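Glycosyl hyrolase, family 3 (Deinococcus radiodurans, PDB 3TEV) probably hydrolyses O-glycosidic bonds with a TIM-barrel-type N-terminal domain of glycosyl hydrolase family 3. Local coordinates at residues E235-G247 against Y273-A287. Numbering follows the deposited sequence.
Sequences EHPATLSPRILTG and YGRGEAAVRALRAGA
Leu240 CD1 sits over one face of the Tyr273 ring in a CH-pi contact, 3.7 Å from the centroid, while Leu240 CD2 lies against Ala278 O (3.2 Å) and Ala282 N. The carbonyl O of Leu240 takes a nearly straight hydrogen bond from Arg281 NE (3.0 Å, 159°); the oxygen sits at the edge of the guanidinium, near its plane. The arginine chain bends at chi2 (76°), its CG against Leu240 CB, and NH2 comes over a face of the His236 ring, 3.1 Å from NE2 but badly angled for a hydrogen bond; Glu235 CB covers the opposite face. Helices 242-252 and 275-285 belong to the outer helical layer of the TIM-barrel-like domain, and 235-241 is the loop leading into the first; the 242-247 turns run at 43° to helix 275-285. Ala285 CB presses against Pro242 N (3.5 Å), and Thr246 OG1 donates to Ala285 O (2.7 Å) from above the carbonyl plane. Gly286, with positive phi, closes helix 275-285 in a Schellman motif, its CA against Leu245 CB. Farther out, Ser241 OG caps Ile244 N and also bonds Asp233, fixing the start of helix 242-252, while Thr239 OG1 is held by His226.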
ATOM      1  N   GLU A 235      16.891 -13.934  -3.698  1.00 51.57           N
ATOM      2  CA  GLU A 235      17.879 -12.911  -3.364  1.00 52.56           C
ATOM      3  C   GLU A 235      17.319 -11.591  -2.834  1.00 50.96           C
ATOM      4  O   GLU A 235      18.056 -10.816  -2.226  1.00 51.98           O
ATOM      5  CB  GLU A 235      18.769 -12.601  -4.576  1.00 53.84           C
ATOM      6  CG  GLU A 235      19.711 -13.737  -4.982  1.00 59.87           C
ATOM      7  CD  GLU A 235      20.778 -13.264  -5.969  1.00 66.49           C
ATOM      8  OE1 GLU A 235      21.975 -13.611  -5.777  1.00 68.24           O
ATOM      9  OE2 GLU A 235      20.409 -12.524  -6.922  1.00 69.40           O
ATOM     10  N   HIS A 236      16.055 -11.298  -3.098  1.00 48.05           N
ATOM     11  CA  HIS A 236      15.520  -9.980  -2.752  1.00 45.76           C
ATOM     12  C   HIS A 236      14.146 -10.103  -2.106  1.00 42.82           C
ATOM     13  O   HIS A 236      13.361 -10.976  -2.488  1.00 43.27           O
ATOM     14  CB  HIS A 236      15.418  -9.088  -3.998  1.00 45.73           C
ATOM     15  CG  HIS A 236      16.714  -8.907  -4.723  1.00 48.33           C
ATOM     16  ND1 HIS A 236      17.759  -8.169  -4.209  1.00 50.17           N
ATOM     17  CD2 HIS A 236      17.135  -9.368  -5.928  1.00 49.37           C
ATOM     18  CE1 HIS A 236      18.769  -8.189  -5.062  1.00 51.17           C
ATOM     19  NE2 HIS A 236      18.417  -8.911  -6.111  1.00 50.56           N
ATOM     20  N   PRO A 237      13.845  -9.237  -1.128  1.00 40.17           N
ATOM     21  CA  PRO A 237      12.443  -9.165  -0.674  1.00 38.31           C
ATOM     22  C   PRO A 237      11.543  -8.718  -1.831  1.00 37.09           C
ATOM     23  O   PRO A 237      12.011  -8.012  -2.749  1.00 36.55           O
ATOM     24  CB  PRO A 237      12.467  -8.091   0.411  1.00 38.00           C
ATOM     25  CG  PRO A 237      13.717  -7.295   0.152  1.00 38.68           C
ATOM     26  CD  PRO A 237      14.707  -8.222  -0.498  1.00 39.45           C
ATOM     27  N   ALA A 238      10.271  -9.104  -1.788  1.00 35.97           N
ATOM     28  CA  ALA A 238       9.325  -8.773  -2.863  1.00 35.07           C
ATOM     29  C   ALA A 238       9.332  -7.287  -3.265  1.00 34.92           C
ATOM     30  O   ALA A 238       9.309  -6.950  -4.465  1.00 34.07           O
ATOM     31  CB  ALA A 238       7.945  -9.213  -2.495  1.00 34.78           C
ATOM     32  N   THR A 239       9.406  -6.409  -2.261  1.00 35.16           N
ATOM     33  CA  THR A 239       9.368  -4.968  -2.478  1.00 35.99           C
ATOM     34  C   THR A 239      10.561  -4.487  -3.302  1.00 35.65           C
ATOM     35  O   THR A 239      10.519  -3.394  -3.878  1.00 35.45           O
ATOM     36  CB  THR A 239       9.395  -4.215  -1.132  1.00 36.65           C
ATOM     37  OG1 THR A 239      10.500  -4.709  -0.379  1.00 41.87           O
ATOM     38  CG2 THR A 239       8.169  -4.528  -0.314  1.00 35.33           C
ATOM     39  N   LEU A 240      11.629  -5.284  -3.356  1.00 35.42           N
ATOM     40  CA  LEU A 240      12.835  -4.882  -4.104  1.00 35.35           C
ATOM     41  C   LEU A 240      13.150  -5.846  -5.242  1.00 35.44           C
ATOM     42  O   LEU A 240      14.275  -5.867  -5.753  1.00 36.35           O
ATOM     43  CB  LEU A 240      14.044  -4.788  -3.160  1.00 35.16           C
ATOM     44  CG  LEU A 240      13.915  -3.880  -1.925  1.00 34.90           C
ATOM     45  CD1 LEU A 240      15.115  -4.061  -0.981  1.00 34.67           C
ATOM     46  CD2 LEU A 240      13.703  -2.381  -2.285  1.00 33.20           C
ATOM     47  N   SER A 241      12.170  -6.656  -5.616  1.00 34.91           N
ATOM     48  CA  SER A 241      12.367  -7.732  -6.569  1.00 35.30           C
ATOM     49  C   SER A 241      11.786  -7.414  -7.947  1.00 35.17           C
ATOM     50  O   SER A 241      10.583  -7.433  -8.120  1.00 35.43           O
ATOM     51  CB  SER A 241      11.718  -9.009  -6.037  1.00 35.34           C
ATOM     52  OG  SER A 241      11.713 -10.020  -7.038  1.00 36.84           O
ATOM     53  N   PRO A 242      12.637  -7.126  -8.935  1.00 35.86           N
ATOM     54  CA  PRO A 242      12.058  -7.001 -10.286  1.00 36.41           C
ATOM     55  C   PRO A 242      11.351  -8.277 -10.769  1.00 37.35           C
ATOM     56  O   PRO A 242      10.355  -8.173 -11.497  1.00 37.48           O
ATOM     57  CB  PRO A 242      13.267  -6.676 -11.183  1.00 35.77           C
ATOM     58  CG  PRO A 242      14.467  -7.082 -10.379  1.00 35.89           C
ATOM     59  CD  PRO A 242      14.101  -6.924  -8.922  1.00 35.41           C
ATOM     60  N   ARG A 243      11.830  -9.458 -10.371  1.00 38.12           N
ATOM     61  CA  ARG A 243      11.187 -10.704 -10.795  1.00 39.73           C
ATOM     62  C   ARG A 243       9.732 -10.767 -10.298  1.00 39.06           C
ATOM     63  O   ARG A 243       8.847 -11.267 -11.008  1.00 39.22           O
ATOM     64  CB  ARG A 243      11.975 -11.937 -10.333  1.00 40.84           C
ATOM     65  CG  ARG A 243      13.351 -12.082 -11.005  1.00 47.05           C
ATOM     66  CD  ARG A 243      14.106 -13.352 -10.576  1.00 56.60           C
ATOM     67  NE  ARG A 243      13.321 -14.552 -10.885  1.00 64.23           N
ATOM     68  CZ  ARG A 243      13.829 -15.735 -11.222  1.00 67.85           C
ATOM     69  NH1 ARG A 243      15.147 -15.911 -11.310  1.00 70.10           N
ATOM     70  NH2 ARG A 243      13.009 -16.745 -11.481  1.00 68.97           N
ATOM     71  N   ILE A 244       9.487 -10.247  -9.095  1.00 37.88           N
ATOM     72  CA  ILE A 244       8.165 -10.341  -8.498  1.00 37.10           C
ATOM     73  C   ILE A 244       7.264  -9.186  -8.941  1.00 37.15           C
ATOM     74  O   ILE A 244       6.159  -9.416  -9.444  1.00 37.29           O
ATOM     75  CB  ILE A 244       8.234 -10.431  -6.959  1.00 36.92           C
ATOM     76  CG1 ILE A 244       8.873 -11.783  -6.561  1.00 36.68           C
ATOM     77  CG2 ILE A 244       6.840 -10.208  -6.356  1.00 36.13           C
ATOM     78  CD1 ILE A 244       9.023 -12.018  -5.083  1.00 34.35           C
ATOM     79  N   LEU A 245       7.742  -7.953  -8.786  1.00 36.22           N
ATOM     80  CA  LEU A 245       6.911  -6.817  -9.114  1.00 35.70           C
ATOM     81  C   LEU A 245       6.679  -6.670 -10.619  1.00 36.53           C
ATOM     82  O   LEU A 245       5.561  -6.329 -11.024  1.00 37.22           O
ATOM     83  CB  LEU A 245       7.476  -5.535  -8.523  1.00 34.49           C
ATOM     84  CG  LEU A 245       7.728  -5.538  -7.016  1.00 33.56           C
ATOM     85  CD1 LEU A 245       8.139  -4.165  -6.601  1.00 33.04           C
ATOM     86  CD2 LEU A 245       6.521  -5.994  -6.172  1.00 31.81           C
ATOM     87  N   THR A 246       7.703  -6.921 -11.441  1.00 36.79           N
ATOM     88  CA  THR A 246       7.577  -6.756 -12.892  1.00 37.57           C
ATOM     89  C   THR A 246       7.309  -8.102 -13.572  1.00 38.73           C
ATOM     90  O   THR A 246       6.318  -8.256 -14.275  1.00 38.99           O
ATOM     91  CB  THR A 246       8.805  -6.021 -13.533  1.00 37.77           C
ATOM     92  OG1 THR A 246       8.907  -4.693 -12.999  1.00 37.49           O
ATOM     93  CG2 THR A 246       8.667  -5.913 -15.062  1.00 36.58           C
ATOM     94  N   GLY A 247       8.179  -9.079 -13.345  1.00 39.91           N
ATOM     95  CA  GLY A 247       8.035 -10.403 -13.960  1.00 41.09           C
ATOM     96  C   GLY A 247       6.665 -11.014 -13.702  1.00 41.54           C
ATOM     97  O   GLY A 247       5.917 -11.328 -14.641  1.00 42.15           O
ATOM     98  N   TYR A 273      19.471  -2.332   4.407  1.00 56.91           N
ATOM     99  CA  TYR A 273      19.593  -1.395   3.288  1.00 55.19           C
ATOM    100  C   TYR A 273      19.653   0.054   3.800  1.00 55.48           C
ATOM    101  O   TYR A 273      19.210   0.350   4.917  1.00 54.79           O
ATOM    102  CB  TYR A 273      18.394  -1.541   2.334  1.00 53.91           C
ATOM    103  CG  TYR A 273      18.189  -2.939   1.781  1.00 53.18           C
ATOM    104  CD1 TYR A 273      18.741  -3.319   0.545  1.00 52.78           C
ATOM    105  CD2 TYR A 273      17.440  -3.888   2.491  1.00 52.15           C
ATOM    106  CE1 TYR A 273      18.570  -4.610   0.039  1.00 53.28           C
ATOM    107  CE2 TYR A 273      17.265  -5.201   2.002  1.00 52.91           C
ATOM    108  CZ  TYR A 273      17.831  -5.553   0.774  1.00 53.70           C
ATOM    109  OH  TYR A 273      17.649  -6.834   0.296  1.00 53.88           O
ATOM    110  N   GLY A 274      20.211   0.949   2.983  1.00 55.73           N
ATOM    111  CA  GLY A 274      20.052   2.389   3.190  1.00 56.69           C
ATOM    112  C   GLY A 274      18.670   2.843   2.714  1.00 56.06           C
ATOM    113  O   GLY A 274      18.119   2.261   1.791  1.00 55.25           O
ATOM    114  N   ARG A 275      18.108   3.873   3.339  1.00 56.34           N
ATOM    115  CA  ARG A 275      16.754   4.309   3.016  1.00 55.48           C
ATOM    116  C   ARG A 275      16.624   4.659   1.527  1.00 52.90           C
ATOM    117  O   ARG A 275      15.813   4.066   0.817  1.00 51.70           O
ATOM    118  CB  ARG A 275      16.310   5.481   3.907  1.00 57.41           C
ATOM    119  CG  ARG A 275      16.223   5.171   5.416  1.00 60.20           C
ATOM    120  CD  ARG A 275      15.048   4.224   5.786  1.00 61.93           C
ATOM    121  NE  ARG A 275      13.758   4.836   5.465  1.00 62.08           N
ATOM    122  CZ  ARG A 275      12.821   5.194   6.351  1.00 61.13           C
ATOM    123  NH1 ARG A 275      13.004   4.973   7.669  1.00 59.89           N
ATOM    124  NH2 ARG A 275      11.686   5.758   5.898  1.00 57.91           N
ATOM    125  N   GLY A 276      17.448   5.594   1.061  1.00 49.47           N
ATOM    126  CA  GLY A 276      17.391   6.059  -0.315  1.00 46.25           C
ATOM    127  C   GLY A 276      17.657   4.990  -1.359  1.00 44.79           C
ATOM    128  O   GLY A 276      16.926   4.888  -2.344  1.00 44.01           O
ATOM    129  N   GLU A 277      18.702   4.198  -1.143  1.00 44.40           N
ATOM    130  CA  GLU A 277      18.982   3.028  -1.970  1.00 45.38           C
ATOM    131  C   GLU A 277      17.751   2.101  -2.087  1.00 43.85           C
ATOM    132  O   GLU A 277      17.372   1.711  -3.183  1.00 44.80           O
ATOM    133  CB  GLU A 277      20.218   2.279  -1.415  1.00 47.10           C
ATOM    134  CG  GLU A 277      20.190   0.743  -1.536  1.00 52.94           C
ATOM    135  CD  GLU A 277      21.309   0.041  -0.754  1.00 61.82           C
ATOM    136  OE1 GLU A 277      21.212  -0.098   0.496  1.00 64.08           O
ATOM    137  OE2 GLU A 277      22.294  -0.389  -1.401  1.00 66.32           O
ATOM    138  N   ALA A 278      17.121   1.770  -0.964  1.00 41.52           N
ATOM    139  CA  ALA A 278      15.969   0.876  -0.969  1.00 39.25           C
ATOM    140  C   ALA A 278      14.804   1.463  -1.793  1.00 37.80           C
ATOM    141  O   ALA A 278      14.156   0.757  -2.563  1.00 37.04           O
ATOM    142  CB  ALA A 278      15.535   0.538   0.458  1.00 37.91           C
ATOM    143  N   ALA A 279      14.556   2.757  -1.646  1.00 36.17           N
ATOM    144  CA  ALA A 279      13.463   3.393  -2.349  1.00 35.20           C
ATOM    145  C   ALA A 279      13.706   3.421  -3.876  1.00 35.34           C
ATOM    146  O   ALA A 279      12.803   3.149  -4.658  1.00 35.20           O
ATOM    147  CB  ALA A 279      13.235   4.776  -1.808  1.00 34.71           C
ATOM    148  N   VAL A 280      14.939   3.701  -4.288  1.00 35.29           N
ATOM    149  CA  VAL A 280      15.272   3.714  -5.703  1.00 35.65           C
ATOM    150  C   VAL A 280      15.129   2.302  -6.276  1.00 36.19           C
ATOM    151  O   VAL A 280      14.535   2.104  -7.338  1.00 35.72           O
ATOM    152  CB  VAL A 280      16.685   4.340  -5.935  1.00 35.70           C
ATOM    153  CG1 VAL A 280      17.225   4.036  -7.328  1.00 34.90           C
ATOM    154  CG2 VAL A 280      16.625   5.855  -5.689  1.00 35.12           C
ATOM    155  N   ARG A 281      15.624   1.318  -5.530  1.00 37.14           N
ATOM    156  CA  ARG A 281      15.529  -0.082  -5.952  1.00 38.29           C
ATOM    157  C   ARG A 281      14.060  -0.541  -6.080  1.00 37.24           C
ATOM    158  O   ARG A 281      13.718  -1.221  -7.055  1.00 38.43           O
ATOM    159  CB  ARG A 281      16.343  -0.978  -5.012  1.00 39.09           C
ATOM    160  CG  ARG A 281      16.204  -2.489  -5.253  1.00 43.95           C
ATOM    161  CD  ARG A 281      16.988  -3.050  -6.488  1.00 48.63           C
ATOM    162  NE  ARG A 281      16.754  -4.490  -6.696  1.00 50.67           N
ATOM    163  CZ  ARG A 281      17.439  -5.266  -7.546  1.00 52.31           C
ATOM    164  NH1 ARG A 281      18.424  -4.771  -8.290  1.00 53.05           N
ATOM    165  NH2 ARG A 281      17.143  -6.555  -7.653  1.00 53.03           N
ATOM    166  N   ALA A 282      13.190  -0.131  -5.147  1.00 34.94           N
ATOM    167  CA  ALA A 282      11.763  -0.455  -5.240  1.00 33.88           C
ATOM    168  C   ALA A 282      11.130   0.116  -6.509  1.00 33.74           C
ATOM    169  O   ALA A 282      10.372  -0.582  -7.190  1.00 33.25           O
ATOM    170  CB  ALA A 282      10.984   0.027  -4.003  1.00 32.66           C
ATOM    171  N   LEU A 283      11.433   1.380  -6.817  1.00 33.30           N
ATOM    172  CA  LEU A 283      10.849   2.015  -7.982  1.00 34.06           C
ATOM    173  C   LEU A 283      11.352   1.302  -9.236  1.00 35.35           C
ATOM    174  O   LEU A 283      10.554   0.951 -10.097  1.00 35.81           O
ATOM    175  CB  LEU A 283      11.160   3.511  -8.017  1.00 33.36           C
ATOM    176  CG  LEU A 283      10.453   4.339  -6.935  1.00 31.64           C
ATOM    177  CD1 LEU A 283      11.166   5.677  -6.763  1.00 30.03           C
ATOM    178  CD2 LEU A 283       8.932   4.530  -7.222  1.00 27.93           C
ATOM    179  N   ARG A 284      12.657   1.024  -9.296  1.00 36.59           N
ATOM    180  CA  ARG A 284      13.244   0.322 -10.444  1.00 37.66           C
ATOM    181  C   ARG A 284      12.641  -1.070 -10.610  1.00 38.08           C
ATOM    182  O   ARG A 284      12.326  -1.484 -11.732  1.00 39.15           O
ATOM    183  CB  ARG A 284      14.762   0.191 -10.296  1.00 37.79           C
ATOM    184  CG  ARG A 284      15.558   1.425 -10.636  1.00 39.81           C
ATOM    185  CD  ARG A 284      17.066   1.106 -10.734  1.00 44.33           C
ATOM    186  NE  ARG A 284      17.801   2.228 -11.317  1.00 47.52           N
ATOM    187  CZ  ARG A 284      18.846   2.821 -10.753  1.00 50.04           C
ATOM    188  NH1 ARG A 284      19.328   2.395  -9.593  1.00 52.21           N
ATOM    189  NH2 ARG A 284      19.428   3.836 -11.366  1.00 52.27           N
ATOM    190  N   ALA A 285      12.494  -1.801  -9.503  1.00 37.45           N
ATOM    191  CA  ALA A 285      11.917  -3.146  -9.554  1.00 37.09           C
ATOM    192  C   ALA A 285      10.474  -3.162 -10.090  1.00 36.70           C
ATOM    193  O   ALA A 285      10.023  -4.178 -10.637  1.00 36.25           O
ATOM    194  CB  ALA A 285      11.976  -3.799  -8.175  1.00 37.32           C
ATOM    195  N   GLY A 286       9.749  -2.055  -9.925  1.00 36.15           N
ATOM    196  CA  GLY A 286       8.367  -1.989 -10.402  1.00 35.79           C
ATOM    197  C   GLY A 286       7.307  -1.284  -9.555  1.00 35.33           C
ATOM    198  O   GLY A 286       6.160  -1.173 -10.005  1.00 36.28           O
ATOM    199  N   ALA A 287       7.647  -0.835  -8.343  1.00 33.93           N
ATOM    200  CA  ALA A 287       6.727  -0.021  -7.539  1.00 32.54           C
ATOM    201  C   ALA A 287       6.424   1.304  -8.236  1.00 32.35           C
ATOM    202  O   ALA A 287       7.303   1.887  -8.897  1.00 31.93           O
ATOM    203  CB  ALA A 287       7.327   0.257  -6.173  1.00 32.25           C
TER